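Local structure of aromatic-L-amino-acid decarboxylase (Catharanthus roseus, 6EEW) at residues A[237-240]-A[241-245]; A[437-440]-A[441-445]; A[487-490]-A[491-495]. The protein catalyses the pyridoxal 5'-phosphate-dependent decarboxylation of L-tryptophan to tryptamine and of 5-hydroxy-L-tryptophan to serotonin, working as a homodimer. All coordinates share one frame; numbering follows the deposited sequence.

Each contact is a continuous stretch of helix, in contact 2 with its N-cap residue, whose side chains meet about a turn apart, and all lie away from the tryptophan and cofactor sites. Contact 1 belongs to helix 235-247, packed on the seven-stranded mixed sheet, whereas contacts 2 and 3 belong to helices 438-451 and 479-496 beside the four-stranded antiparallel sheet. The centre of contact 1 is about 38 Å from that of contact 2 and 47 Å from that of contact 3. Contacts 2 and 3 are neighbours, centres about 14 Å apart, and their helices pack against each other where L445 CD1 rests 3.7 Å from T493 OG1 and 3.8 Å from L492 CB.

Contact 1: residues A[237-240]-A[241-245]; sequences VLRK and MVEDD
R239 and E243, one turn apart on helix 235-247, cross at a slant, their guanidinium and carboxylate planes 71° from each other. R239 presents NH1 edge-on, and E243 OE2 lies in the guanidinium plane at 3.2 Å, yet the nitrogen comes to that oxygen from above the carboxylate plane. The N-H...O angle of 145° adds to the mismatch, so this salt bridge is angled, not a flat two-pronged pairing; the bend of R239 at chi3 (-63°) turns the guanidinium towards its mate. Both residues lie beside helix 270-280, where E279, the stronger polar partner of R239, pairs with NH2.

K240 and D244 repeat the i to i+4 spacing on an exposed flank. The lysine chain bends at chi2 to pass across the carboxylate, with CE 3.4 Å from D244 OD2 and NZ only weakly bonded to OD1, also at 3.4 Å.

Two further pairs are apolar. L238 CD1 meets V242 CG2 obliquely at 3.8 Å, and both reach Y197 of the mixed sheet, where branched hydrocarbon suits a buried seam. V237 and M241 instead run side by side in the same direction, CG1 to SD 4.0 Å, over I223. Charge pairing on the more exposed flanks thus coexists with hydrocarbon packing beneath, as expected of an amphipathic helix, and the long or bent geometry suggests that each ion pair contributes only modestly.

Contact 2: residues A[437-440]-A[441-445]; sequences HVEE and VNKKL
N442 reaches back one turn to V438 and meets it twice, through the carbonyl and through the methyl CG2. Both N442 N and N442 ND2 donate to V438 O, at 3.0 and 2.9 Å. The backbone N-H makes the usual helical bond, whereas the amide nitrogen approaches from above the carbonyl plane with a bent N-H...O angle of 139°. With CG anti to its own carbonyl carbon (chi1 -75°), the asparagine side chain folds back over the preceding turn, and ND2 also lies 3.4 Å from V438 CG2. Its other end, OD1, accepts from the backbone N of L429, so this buried amide bridges helix 438-451 and strand 424-429, a place that suits a residue able to donate and accept at once. On the neighbouring buried flank V441 presses CG2 to 3.2 Å from H437 O, its branched side chain filling space against L429 and L496.

The helix begins here. H437 is the N-cap, and its ND1 accepts from E439 N at 3.1 Å, the donor tilted 32° out of the imidazole plane; the first turn thereby gains a partner for an N-H that has no preceding carbonyl to bond.

On the charged side the polar pairing is looser. E439 and K443 lie alongside each other, pointing the same way, yet their salt bridge is weak, NZ to OE2 being 3.4 Å. Bends at both chi3 and chi4 curl the lysine back, and its ammonium also makes a cation-pi contact with Y466. Exposed E440 slants across the CE end of the lysine chain and touches it, but E440 OE2 and K443 NZ stay 4.1 Å apart, so any attraction is probably longer-range than a salt bridge.

Contact 3: residues A[487-490]-A[491-495]; sequences DLIQ and KLTDD
Two hydrogen bonds from T493 converge on I489 O, both 2.9 Å long. The backbone N-H reaches it from one face of the carbonyl plane and OG1 from the other, standing 38° out of that plane. The hydroxyl gets there because OG1 is anti to T493's carbonyl carbon (chi1 -61°), which folds it back over the previous turn; a small residue with one hydroxyl suits this buried site, since its polar atom is satisfied within the helix itself. A valine in its place would probably leave I489 O with the backbone N-H as its remaining donor here and put a methyl where a polar grip had been.

This is the inner side of helix 479-496, which packs on helix 438-451 through I489, L492 and T493, while I489 and T493 also touch F414 of the antiparallel sheet.

Apolar contacts follow the adjoining flank. L488 and L492 meet at an angle, L488 CG to L492 CD1 4.1 Å, and the aliphatic part of K491 lends CE, 3.9 Å from L488 CD1.

Among the charged groups, exposed D494 forms a salt bridge through OD1 with R413, tying the helix to a loop.

Contact 1: residues A[237-240]-A[241-245]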
loop_
_atom_site.group_PDB
_atom_site.type_symbol
_atom_site.label_atom_id
_atom_site.label_comp_id
_atom_site.label_asym_id
_atom_site.label_seq_id
_atom_site.Cartn_x
_atom_site.Cartn_y
_atom_site.Cartn_z
ATOM N N VAL A 237 -20.771 -3.423 -29.247
ATOM C CA VAL A 237 -19.698 -4.418 -29.249
ATOM C C VAL A 237 -19.756 -5.274 -27.988
ATOM O O VAL A 237 -19.736 -6.515 -28.040
ATOM C CB VAL A 237 -18.331 -3.717 -29.390
ATOM C CG1 VAL A 237 -17.188 -4.712 -29.189
ATOM C CG2 VAL A 237 -18.212 -3.055 -30.753
ATOM N N LEU A 238 -19.835 -4.617 -26.835
ATOM C CA LEU A 238 -19.869 -5.341 -25.572
ATOM C C LEU A 238 -21.103 -6.226 -25.467
ATOM O O LEU A 238 -21.023 -7.348 -24.957
ATOM C CB LEU A 238 -19.822 -4.350 -24.416
ATOM C CG LEU A 238 -20.013 -4.868 -22.994
ATOM C CD1 LEU A 238 -18.924 -5.869 -22.612
ATOM C CD2 LEU A 238 -20.036 -3.684 -22.008
ATOM N N ARG A 239 -22.261 -5.729 -25.911
ATOM C CA ARG A 239 -23.467 -6.537 -25.824
ATOM C C ARG A 239 -23.329 -7.784 -26.666
ATOM O O ARG A 239 -23.712 -8.883 -26.242
ATOM C CB ARG A 239 -24.688 -5.757 -26.285
ATOM C CG ARG A 239 -25.875 -6.675 -26.519
ATOM C CD ARG A 239 -27.085 -5.904 -26.951
ATOM N NE ARG A 239 -27.518 -4.988 -25.905
ATOM C CZ ARG A 239 -28.273 -5.343 -24.875
ATOM N NH1 ARG A 239 -28.688 -6.605 -24.754
ATOM N NH2 ARG A 239 -28.617 -4.431 -23.974
ATOM N N LYS A 240 -22.786 -7.630 -27.874
ATOM C CA LYS A 240 -22.593 -8.787 -28.735
ATOM C C LYS A 240 -21.681 -9.806 -28.055
ATOM O O LYS A 240 -21.984 -11.010 -28.013
ATOM C CB LYS A 240 -22.020 -8.335 -30.078
ATOM C CG LYS A 240 -21.786 -9.466 -31.051
ATOM C CD LYS A 240 -23.103 -10.194 -31.281
ATOM C CE LYS A 240 -22.956 -11.369 -32.224
ATOM N NZ LYS A 240 -24.231 -12.129 -32.315
ATOM N N MET A 241 -20.578 -9.329 -27.469
ATOM C CA MET A 241 -19.656 -10.231 -26.778
ATOM C C MET A 241 -20.338 -10.937 -25.610
ATOM O O MET A 241 -20.201 -12.155 -25.439
ATOM C CB MET A 241 -18.423 -9.462 -26.299
ATOM C CG MET A 241 -17.564 -8.878 -27.421
ATOM S SD MET A 241 -16.260 -7.776 -26.825
ATOM C CE MET A 241 -15.278 -8.907 -25.835
ATOM N N VAL A 242 -21.064 -10.185 -24.785
ATOM C CA VAL A 242 -21.708 -10.771 -23.614
ATOM C C VAL A 242 -22.721 -11.826 -24.032
ATOM O O VAL A 242 -22.800 -12.905 -23.433
ATOM C CB VAL A 242 -22.365 -9.673 -22.756
ATOM C CG1 VAL A 242 -23.204 -10.295 -21.648
ATOM C CG2 VAL A 242 -21.306 -8.736 -22.167
ATOM N N GLU A 243 -23.498 -11.548 -25.075
ATOM C CA GLU A 243 -24.535 -12.498 -25.458
ATOM C C GLU A 243 -23.936 -13.750 -26.088
ATOM O O GLU A 243 -24.471 -14.854 -25.910
ATOM C CB GLU A 243 -25.546 -11.813 -26.378
ATOM C CG GLU A 243 -26.375 -10.779 -25.613
ATOM C CD GLU A 243 -27.352 -10.003 -26.483
ATOM O OE1 GLU A 243 -27.090 -9.859 -27.700
ATOM O OE2 GLU A 243 -28.372 -9.515 -25.941
ATOM N N ASP A 244 -22.827 -13.607 -26.818
ATOM C CA ASP A 244 -22.143 -14.797 -27.312
ATOM C C ASP A 244 -21.575 -15.615 -26.157
ATOM O O ASP A 244 -21.630 -16.853 -26.180
ATOM C CB ASP A 244 -21.055 -14.404 -28.311
ATOM C CG ASP A 244 -21.635 -13.833 -29.610
ATOM O OD1 ASP A 244 -22.866 -13.930 -29.813
ATOM O OD2 ASP A 244 -20.866 -13.282 -30.426
ATOM N N ASP A 245 -21.055 -14.946 -25.123
ATOM C CA ASP A 245 -20.546 -15.680 -23.970
ATOM C C ASP A 245 -21.662 -16.414 -23.246
ATOM O O ASP A 245 -21.475 -17.551 -22.795
ATOM C CB ASP A 245 -19.830 -14.734 -23.012
ATOM C CG ASP A 245 -18.483 -14.318 -23.527
ATOM O OD1 ASP A 245 -17.867 -15.117 -24.270
ATOM O OD2 ASP A 245 -18.035 -13.204 -23.186
#

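Contact 2: residues A[437-440]-A[441-445]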
loop_
_atom_site.group_PDB
_atom_site.type_symbol
_atom_site.label_atom_id
_atom_site.label_comp_id
_atom_site.label_asym_id
_atom_site.label_seq_id
_atom_site.Cartn_x
_atom_site.Cartn_y
_atom_site.Cartn_z
ATOM N N HIS A 437 9.409 7.749 -42.868
ATOM C CA HIS A 437 8.196 7.159 -42.318
ATOM C C HIS A 437 7.697 7.984 -41.137
ATOM O O HIS A 437 8.477 8.379 -40.265
ATOM C CB HIS A 437 8.446 5.712 -41.892
ATOM C CG HIS A 437 7.197 4.945 -41.580
ATOM N ND1 HIS A 437 6.604 4.960 -40.335
ATOM C CD2 HIS A 437 6.427 4.142 -42.353
ATOM C CE1 HIS A 437 5.525 4.198 -40.353
ATOM N NE2 HIS A 437 5.393 3.690 -41.566
ATOM N N VAL A 438 6.387 8.246 -41.118
ATOM C CA VAL A 438 5.804 9.119 -40.101
ATOM C C VAL A 438 6.192 8.671 -38.694
ATOM O O VAL A 438 6.564 9.496 -37.842
ATOM C CB VAL A 438 4.276 9.178 -40.284
ATOM C CG1 VAL A 438 3.661 7.803 -40.039
ATOM C CG2 VAL A 438 3.663 10.227 -39.362
ATOM N N GLU A 439 6.137 7.359 -38.431
ATOM C CA GLU A 439 6.451 6.856 -37.094
ATOM C C GLU A 439 7.882 7.206 -36.688
ATOM O O GLU A 439 8.128 7.655 -35.561
ATOM C CB GLU A 439 6.216 5.345 -37.016
ATOM C CG GLU A 439 6.336 4.802 -35.585
ATOM C CD GLU A 439 5.868 3.354 -35.425
ATOM O OE1 GLU A 439 4.777 3.018 -35.939
ATOM O OE2 GLU A 439 6.578 2.560 -34.761
ATOM N N GLU A 440 8.844 7.011 -37.593
ATOM C CA GLU A 440 10.223 7.358 -37.265
ATOM C C GLU A 440 10.396 8.860 -37.077
ATOM O O GLU A 440 11.175 9.293 -36.224
ATOM C CB GLU A 440 11.185 6.827 -38.325
ATOM C CG GLU A 440 11.564 5.365 -38.121
ATOM C CD GLU A 440 12.217 5.113 -36.759
ATOM O OE1 GLU A 440 13.165 5.849 -36.399
ATOM O OE2 GLU A 440 11.786 4.178 -36.049
ATOM N N VAL A 441 9.700 9.674 -37.877
ATOM C CA VAL A 441 9.829 11.124 -37.741
ATOM C C VAL A 441 9.371 11.559 -36.355
ATOM O O VAL A 441 10.053 12.324 -35.657
ATOM C CB VAL A 441 9.029 11.844 -38.841
ATOM C CG1 VAL A 441 9.157 13.355 -38.684
ATOM C CG2 VAL A 441 9.477 11.394 -40.231
ATOM N N ASN A 442 8.216 11.056 -35.927
ATOM C CA ASN A 442 7.715 11.446 -34.617
ATOM C C ASN A 442 8.579 10.872 -33.497
ATOM O O ASN A 442 8.776 11.525 -32.462
ATOM C CB ASN A 442 6.260 10.993 -34.482
ATOM C CG ASN A 442 5.299 11.873 -35.273
ATOM O OD1 ASN A 442 4.995 13.001 -34.881
ATOM N ND2 ASN A 442 4.821 11.354 -36.401
ATOM N N LYS A 443 9.128 9.670 -33.693
ATOM C CA LYS A 443 10.016 9.084 -32.693
ATOM C C LYS A 443 11.287 9.908 -32.535
ATOM O O LYS A 443 11.758 10.142 -31.415
ATOM C CB LYS A 443 10.340 7.645 -33.090
ATOM C CG LYS A 443 10.533 6.703 -31.921
ATOM C CD LYS A 443 11.005 5.333 -32.402
ATOM C CE LYS A 443 10.198 4.859 -33.610
ATOM N NZ LYS A 443 8.734 4.775 -33.338
ATOM N N LYS A 444 11.846 10.372 -33.653
ATOM C CA LYS A 444 13.021 11.232 -33.599
ATOM C C LYS A 444 12.710 12.540 -32.888
ATOM O O LYS A 444 13.517 13.032 -32.088
ATOM C CB LYS A 444 13.532 11.501 -35.014
ATOM C CG LYS A 444 14.800 12.330 -35.073
ATOM C CD LYS A 444 15.865 11.788 -34.124
ATOM C CE LYS A 444 17.244 12.331 -34.474
ATOM N NZ LYS A 444 17.228 13.804 -34.700
ATOM N N LEU A 445 11.544 13.126 -33.168
ATOM C CA LEU A 445 11.179 14.362 -32.485
ATOM C C LEU A 445 11.079 14.143 -30.978
ATOM O O LEU A 445 11.608 14.934 -30.185
ATOM C CB LEU A 445 9.860 14.902 -33.031
ATOM C CG LEU A 445 9.390 16.171 -32.318
ATOM C CD1 LEU A 445 10.419 17.278 -32.506
ATOM C CD2 LEU A 445 8.024 16.598 -32.819
#

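Contact 3: residues A[487-490]-A[491-495]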
loop_
_atom_site.group_PDB
_atom_site.type_symbol
_atom_site.label_atom_id
_atom_site.label_comp_id
_atom_site.label_asym_id
_atom_site.label_seq_id
_atom_site.Cartn_x
_atom_site.Cartn_y
_atom_site.Cartn_z
ATOM N N ASP A 487 7.378 26.232 -27.948
ATOM C CA ASP A 487 8.462 26.858 -28.701
ATOM C C ASP A 487 9.571 25.855 -28.995
ATOM O O ASP A 487 10.070 25.771 -30.125
ATOM C CB ASP A 487 9.019 28.053 -27.923
ATOM C CG ASP A 487 8.060 29.223 -27.886
ATOM O OD1 ASP A 487 7.256 29.363 -28.828
ATOM O OD2 ASP A 487 8.095 29.992 -26.899
ATOM N N LEU A 488 9.961 25.069 -27.987
ATOM C CA LEU A 488 11.022 24.085 -28.170
ATOM C C LEU A 488 10.619 23.031 -29.189
ATOM O O LEU A 488 11.433 22.614 -30.023
ATOM C CB LEU A 488 11.351 23.421 -26.834
ATOM C CG LEU A 488 12.428 22.328 -26.850
ATOM C CD1 LEU A 488 13.783 22.896 -27.224
ATOM C CD2 LEU A 488 12.485 21.537 -25.540
ATOM N N ILE A 489 9.377 22.554 -29.104
ATOM C CA ILE A 489 8.887 21.562 -30.053
ATOM C C ILE A 489 9.010 22.094 -31.472
ATOM O O ILE A 489 9.494 21.400 -32.377
ATOM C CB ILE A 489 7.438 21.167 -29.713
ATOM C CG1 ILE A 489 7.386 20.516 -28.321
ATOM C CG2 ILE A 489 6.866 20.267 -30.795
ATOM C CD1 ILE A 489 6.001 20.137 -27.848
ATOM N N GLN A 490 8.602 23.350 -31.681
ATOM C CA GLN A 490 8.691 23.929 -33.016
ATOM C C GLN A 490 10.142 24.064 -33.465
ATOM O O GLN A 490 10.462 23.802 -34.631
ATOM C CB GLN A 490 7.982 25.284 -33.058
ATOM C CG GLN A 490 6.473 25.184 -33.224
ATOM C CD GLN A 490 5.814 26.534 -33.435
ATOM O OE1 GLN A 490 6.049 27.484 -32.683
ATOM N NE2 GLN A 490 5.003 26.634 -34.484
ATOM N N LYS A 491 11.036 24.480 -32.563
ATOM C CA LYS A 491 12.443 24.598 -32.941
ATOM C C LYS A 491 13.013 23.248 -33.353
ATOM O O LYS A 491 13.713 23.135 -34.367
ATOM C CB LYS A 491 13.278 25.188 -31.802
ATOM C CG LYS A 491 14.766 25.295 -32.170
ATOM C CD LYS A 491 15.625 25.873 -31.055
ATOM C CE LYS A 491 15.759 24.914 -29.880
ATOM N NZ LYS A 491 16.751 25.399 -28.872
ATOM N N LEU A 492 12.740 22.210 -32.563
ATOM C CA LEU A 492 13.276 20.893 -32.882
ATOM C C LEU A 492 12.657 20.333 -34.153
ATOM O O LEU A 492 13.311 19.582 -34.884
ATOM C CB LEU A 492 13.064 19.941 -31.708
ATOM C CG LEU A 492 13.812 20.344 -30.436
ATOM C CD1 LEU A 492 13.601 19.331 -29.313
ATOM C CD2 LEU A 492 15.287 20.531 -30.737
ATOM N N THR A 493 11.409 20.699 -34.447
ATOM C CA THR A 493 10.812 20.278 -35.707
ATOM C C THR A 493 11.480 20.981 -36.881
ATOM O O THR A 493 11.779 20.348 -37.897
ATOM C CB THR A 493 9.310 20.557 -35.700
ATOM O OG1 THR A 493 8.691 19.822 -34.636
ATOM C CG2 THR A 493 8.683 20.151 -37.027
ATOM N N ASP A 494 11.760 22.279 -36.744
ATOM C CA ASP A 494 12.495 22.988 -37.790
ATOM C C ASP A 494 13.850 22.339 -38.031
ATOM O O ASP A 494 14.204 22.018 -39.171
ATOM C CB ASP A 494 12.661 24.464 -37.424
ATOM C CG ASP A 494 11.337 25.212 -37.374
ATOM O OD1 ASP A 494 10.351 24.730 -37.976
ATOM O OD2 ASP A 494 11.281 26.284 -36.732
ATOM N N ASP A 495 14.619 22.132 -36.957
ATOM C CA ASP A 495 15.909 21.456 -37.083
ATOM C C ASP A 495 15.758 20.097 -37.746
ATOM O O ASP A 495 16.631 19.672 -38.512
ATOM C CB ASP A 495 16.571 21.296 -35.712
ATOM C CG ASP A 495 17.146 22.592 -35.176
ATOM O OD1 ASP A 495 17.125 23.607 -35.906
ATOM O OD2 ASP A 495 17.628 22.593 -34.023
#